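Local coordinates for cyclic nucleotide-binding protein (Ruegeria pomeroyi, PDB 3FX3) that probably acts as a DNA-binding transcription regulator of the CRP type, joining a cyclic nucleotide-binding domain to a helix-turn-helix domain, at residues B[88-92]-B[93-97]; B[118-121]-B[122-125]. One frame throughout, in Å; residues are numbered along the deposited sequence.

Both contacts are local turns at the C-terminal ends of helices in the cyclic nucleotide-binding domain, with centres about 16 Å apart. Contact 1 ends helix 88-93 and is partly buried, its loop running into the beta roll; contact 2 ends helix 114-123 at the surface, where helix 125-147 takes over. The two helices pack together: Leu92 CD2 lies 3.7 Å from Val118 CG2 and also meets the selenomethionine Met121. Each contact lays an arginine back over a small apolar residue four positions earlier, and each arginine bonds to the second subunit. Contact 1 then turns to valine and tyrosine packing, contact 2 to a water bridge and a helix cap.

Contact 1 of 2, residues B[88-92]-B[93-97]; sequences EAVAL and RNTPY
Arg93 closes the last turn of the helix on Ala89: its N gives a hydrogen bond to Ala89 O at 2.9 Å. Its extended side chain runs back along the helix, with CB, CG and CD all passing that same carbonyl oxygen. NH1 ends 4.1 Å from Ala89 CB, which lies over one face of the guanidinium. A bare methyl suits this place because the long chain can lie close beside it, while NH2 goes on to bond Thr134 of the second subunit. Asn94 breaks the helix with positive phi (52°), a conformation that asparagine tolerates better than most residues; its N makes a weak bond of 3.3 Å to Ala91 O. Thr95 follows, and its N reaches Val90 O in another weak bond, 3.4 Å long. Thr95 OG1 lies 3.6 Å from Val90 CG2. The other branch, CG1, sits between the backbone N and the carbonyl carbon (chi1 61°), and from there it meets CD1 and CE1 of the Tyr97 ring obliquely, CE1 at 4.0 Å. Tyr97, buried, stacks on Phe46 and bonds His56 through OH, within the loop that leads to strand 100-103. Ala91 packs on Ile55 of strand 54-58 and Leu92 on Phe117 of helix 114-123, while Ala133 of the second subunit packs against Ala89.

Contact 2 of 2, residues B[118-121]-B[122-125]; sequences VSLM and RRDP
Arg122 doubles back along its helix to lie over Val118, one turn earlier. The main chain sets the spacing, Arg122 N bonding to Val118 O at 2.9 Å. Starting from CB, which lies near that oxygen, chi1 of -70° puts CG beside the backbone N, and CG passes Val118 O at 3.5 Å. CD and NE then run alongside Val118 CG1, NE at 3.6 Å. At the tip the guanidinium is laid flat over this methyl, with CG1 3.4 Å above the plane and over its centre; CZ, NH1 and NH2 all meet the same carbon. Valine suits the site because its CG1 offers the arginine a compact apolar surface.

Arg123 N bonds to Ser119 O at 2.9 Å, but its side chain bends at chi3 (39°). NH1 then gives a bond of 2.7 Å to a water in the plane of the guanidinium, and this water donates to Ser119 OG, which also bonds Pro115 O. Next, Asp124 N closes the helix on Leu120 O at 3.0 Å. Asp124 is also the N-cap of helix 125-147, its OD1 taking the N-H of Glu126, and Pro125 suits that helix's first turn because it lacks an N-H to be satisfied.

The Arg122 guanidinium thus combines an apolar and a charged contact: one face packs on Val118 CG1 while NE forms a salt bridge with Glu126 of the second subunit, consistent with the methyl limiting the plane's movement. Arg123, by contrast, joins its own helix through water.

Contact 1 of 2, residues B[88-92]-B[93-97]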
loop_
_atom_site.group_PDB
_atom_site.type_symbol
_atom_site.label_atom_id
_atom_site.label_comp_id
_atom_site.label_asym_id
_atom_site.label_seq_id
_atom_site.Cartn_x
_atom_site.Cartn_y
_atom_site.Cartn_z
ATOM N N GLU B 88 10.631 -11.043 -0.434
ATOM C CA GLU B 88 9.835 -11.634 -1.515
ATOM C C GLU B 88 10.400 -11.241 -2.872
ATOM O O GLU B 88 10.693 -12.120 -3.692
ATOM C CB GLU B 88 8.344 -11.229 -1.460
ATOM C CG GLU B 88 7.604 -11.524 -0.167
ATOM C CD GLU B 88 7.693 -10.413 0.878
ATOM O OE1 GLU B 88 8.548 -9.512 0.758
ATOM O OE2 GLU B 88 6.895 -10.449 1.839
ATOM N N ALA B 89 10.571 -9.941 -3.104
ATOM C CA ALA B 89 10.992 -9.459 -4.419
ATOM C C ALA B 89 12.342 -10.044 -4.821
ATOM O O ALA B 89 12.530 -10.527 -5.961
ATOM C CB ALA B 89 11.035 -7.901 -4.467
ATOM N N VAL B 90 13.317 -9.987 -3.905
ATOM C CA VAL B 90 14.650 -10.392 -4.284
ATOM C C VAL B 90 14.732 -11.899 -4.491
ATOM O O VAL B 90 15.485 -12.379 -5.351
ATOM C CB VAL B 90 15.737 -9.833 -3.310
ATOM C CG1 VAL B 90 15.547 -10.328 -1.879
ATOM C CG2 VAL B 90 17.074 -10.236 -3.824
ATOM N N ALA B 91 13.926 -12.652 -3.744
ATOM C CA ALA B 91 13.899 -14.074 -3.900
ATOM C C ALA B 91 13.288 -14.447 -5.275
ATOM O O ALA B 91 13.792 -15.325 -5.960
ATOM C CB ALA B 91 13.124 -14.739 -2.746
ATOM N N LEU B 92 12.233 -13.754 -5.687
ATOM C CA LEU B 92 11.627 -14.058 -6.974
ATOM C C LEU B 92 12.500 -13.543 -8.146
ATOM O O LEU B 92 12.477 -14.099 -9.229
ATOM C CB LEU B 92 10.214 -13.479 -7.038
ATOM C CG LEU B 92 9.195 -14.036 -6.039
ATOM C CD1 LEU B 92 7.870 -13.299 -6.246
ATOM C CD2 LEU B 92 9.024 -15.488 -6.247
ATOM N N ARG B 93 13.265 -12.485 -7.951
ATOM C CA ARG B 93 14.171 -12.035 -9.006
ATOM C C ARG B 93 15.461 -12.808 -9.014
ATOM O O ARG B 93 16.236 -12.713 -9.960
ATOM C CB ARG B 93 14.493 -10.555 -8.881
ATOM C CG ARG B 93 13.334 -9.708 -9.271
ATOM C CD ARG B 93 13.377 -8.355 -8.615
ATOM N NE ARG B 93 12.299 -7.494 -9.119
ATOM C CZ ARG B 93 12.014 -6.295 -8.627
ATOM N NH1 ARG B 93 12.725 -5.810 -7.622
ATOM N NH2 ARG B 93 11.033 -5.567 -9.148
ATOM N N ASN B 94 15.721 -13.522 -7.925
ATOM C CA ASN B 94 16.969 -14.208 -7.770
ATOM C C ASN B 94 18.163 -13.279 -8.011
ATOM O O ASN B 94 19.082 -13.628 -8.729
ATOM C CB ASN B 94 17.018 -15.402 -8.727
ATOM C CG ASN B 94 18.146 -16.322 -8.406
ATOM O OD1 ASN B 94 18.638 -16.355 -7.263
ATOM N ND2 ASN B 94 18.617 -17.040 -9.404
ATOM N N THR B 95 18.135 -12.087 -7.419
ATOM C CA THR B 95 19.274 -11.194 -7.453
ATOM C C THR B 95 19.949 -11.164 -6.055
ATOM O O THR B 95 19.369 -11.583 -5.070
ATOM C CB THR B 95 18.871 -9.764 -7.927
ATOM O OG1 THR B 95 17.703 -9.349 -7.218
ATOM C CG2 THR B 95 18.613 -9.712 -9.500
ATOM N N PRO B 96 21.193 -10.689 -5.984
ATOM C CA PRO B 96 21.909 -10.756 -4.709
ATOM C C PRO B 96 21.278 -9.832 -3.653
ATOM O O PRO B 96 20.726 -8.801 -3.998
ATOM C CB PRO B 96 23.336 -10.305 -5.076
ATOM C CG PRO B 96 23.463 -10.573 -6.592
ATOM C CD PRO B 96 22.049 -10.249 -7.096
ATOM N N TYR B 97 21.339 -10.210 -2.382
ATOM C CA TYR B 97 20.762 -9.391 -1.327
ATOM C C TYR B 97 21.378 -7.994 -1.357
ATOM O O TYR B 97 22.600 -7.872 -1.395
ATOM C CB TYR B 97 21.006 -10.002 0.040
ATOM C CG TYR B 97 20.110 -11.149 0.427
ATOM C CD1 TYR B 97 18.734 -10.991 0.465
ATOM C CD2 TYR B 97 20.638 -12.394 0.791
ATOM C CE1 TYR B 97 17.892 -12.031 0.832
ATOM C CE2 TYR B 97 19.785 -13.460 1.190
ATOM C CZ TYR B 97 18.401 -13.242 1.214
ATOM O OH TYR B 97 17.513 -14.244 1.594
#

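Contact 2 of 2, residues B[118-121]-B[122-125]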
loop_
_atom_site.group_PDB
_atom_site.type_symbol
_atom_site.label_atom_id
_atom_site.label_comp_id
_atom_site.label_asym_id
_atom_site.label_seq_id
_atom_site.Cartn_x
_atom_site.Cartn_y
_atom_site.Cartn_z
ATOM N N VAL B 118 8.643 -20.734 -6.264
ATOM C CA VAL B 118 8.772 -20.533 -7.694
ATOM C C VAL B 118 8.293 -21.741 -8.516
ATOM O O VAL B 118 7.561 -21.581 -9.525
ATOM C CB VAL B 118 10.222 -20.114 -8.062
ATOM C CG1 VAL B 118 10.454 -20.210 -9.544
ATOM C CG2 VAL B 118 10.484 -18.657 -7.567
ATOM N N SER B 119 8.641 -22.944 -8.082
ATOM C CA SER B 119 8.320 -24.101 -8.879
ATOM C C SER B 119 6.797 -24.316 -8.934
ATOM O O SER B 119 6.258 -24.673 -9.992
ATOM C CB SER B 119 9.050 -25.351 -8.405
ATOM O OG SER B 119 8.450 -25.803 -7.215
ATOM N N LEU B 120 6.114 -24.046 -7.827
ATOM C CA LEU B 120 4.630 -24.051 -7.796
ATOM C C LEU B 120 4.049 -23.200 -8.932
ATOM O O LEU B 120 3.165 -23.634 -9.703
ATOM C CB LEU B 120 4.198 -23.490 -6.437
ATOM C CG LEU B 120 2.827 -23.688 -5.824
ATOM C CD1 LEU B 120 2.510 -25.167 -5.703
ATOM C CD2 LEU B 120 2.771 -22.974 -4.406
HETATM N N MSE B 121 4.553 -21.965 -9.047
HETATM C CA MSE B 121 4.087 -21.058 -10.108
HETATM C C MSE B 121 4.531 -21.453 -11.537
HETATM O O MSE B 121 3.837 -21.197 -12.515
HETATM C CB MSE B 121 4.469 -19.624 -9.758
HETATM C CG MSE B 121 3.793 -19.141 -8.443
HETATM SE SE MSE B 121 4.206 -17.317 -8.065
HETATM C CE MSE B 121 5.966 -17.631 -7.332
ATOM N N ARG B 122 5.667 -22.106 -11.681
ATOM C CA ARG B 122 6.077 -22.556 -13.009
ATOM C C ARG B 122 5.316 -23.807 -13.452
ATOM O O ARG B 122 5.230 -24.098 -14.656
ATOM C CB ARG B 122 7.549 -22.870 -13.059
ATOM C CG ARG B 122 8.415 -21.667 -12.957
ATOM C CD ARG B 122 9.872 -22.068 -12.949
ATOM N NE ARG B 122 10.714 -20.885 -13.026
ATOM C CZ ARG B 122 11.974 -20.777 -12.592
ATOM N NH1 ARG B 122 12.608 -21.797 -11.999
ATOM N NH2 ARG B 122 12.608 -19.611 -12.759
ATOM N N ARG B 123 4.818 -24.565 -12.481
ATOM C CA ARG B 123 4.051 -25.744 -12.793
ATOM C C ARG B 123 2.615 -25.364 -13.128
ATOM O O ARG B 123 2.013 -26.000 -13.986
ATOM C CB ARG B 123 4.085 -26.731 -11.641
ATOM C CG ARG B 123 5.470 -27.382 -11.426
ATOM C CD ARG B 123 5.470 -28.330 -10.239
ATOM N NE ARG B 123 4.192 -29.051 -10.262
ATOM C CZ ARG B 123 3.306 -29.106 -9.264
ATOM N NH1 ARG B 123 3.556 -28.530 -8.076
ATOM N NH2 ARG B 123 2.155 -29.768 -9.453
ATOM N N ASP B 124 2.106 -24.316 -12.465
ATOM C CA ASP B 124 0.712 -23.902 -12.555
ATOM C C ASP B 124 0.600 -22.389 -12.495
ATOM O O ASP B 124 0.486 -21.816 -11.426
ATOM C CB ASP B 124 -0.115 -24.473 -11.405
ATOM C CG ASP B 124 -1.626 -24.192 -11.578
ATOM O OD1 ASP B 124 -2.022 -23.601 -12.616
ATOM O OD2 ASP B 124 -2.404 -24.575 -10.681
ATOM N N PRO B 125 0.628 -21.737 -13.659
ATOM C CA PRO B 125 0.638 -20.260 -13.702
ATOM C C PRO B 125 -0.686 -19.621 -13.242
ATOM O O PRO B 125 -0.693 -18.450 -12.906
ATOM C CB PRO B 125 1.004 -19.938 -15.171
ATOM C CG PRO B 125 0.558 -21.125 -15.935
ATOM C CD PRO B 125 0.643 -22.335 -15.006
HETATM O O HOH W 1 5.719 -27.366 -7.044
#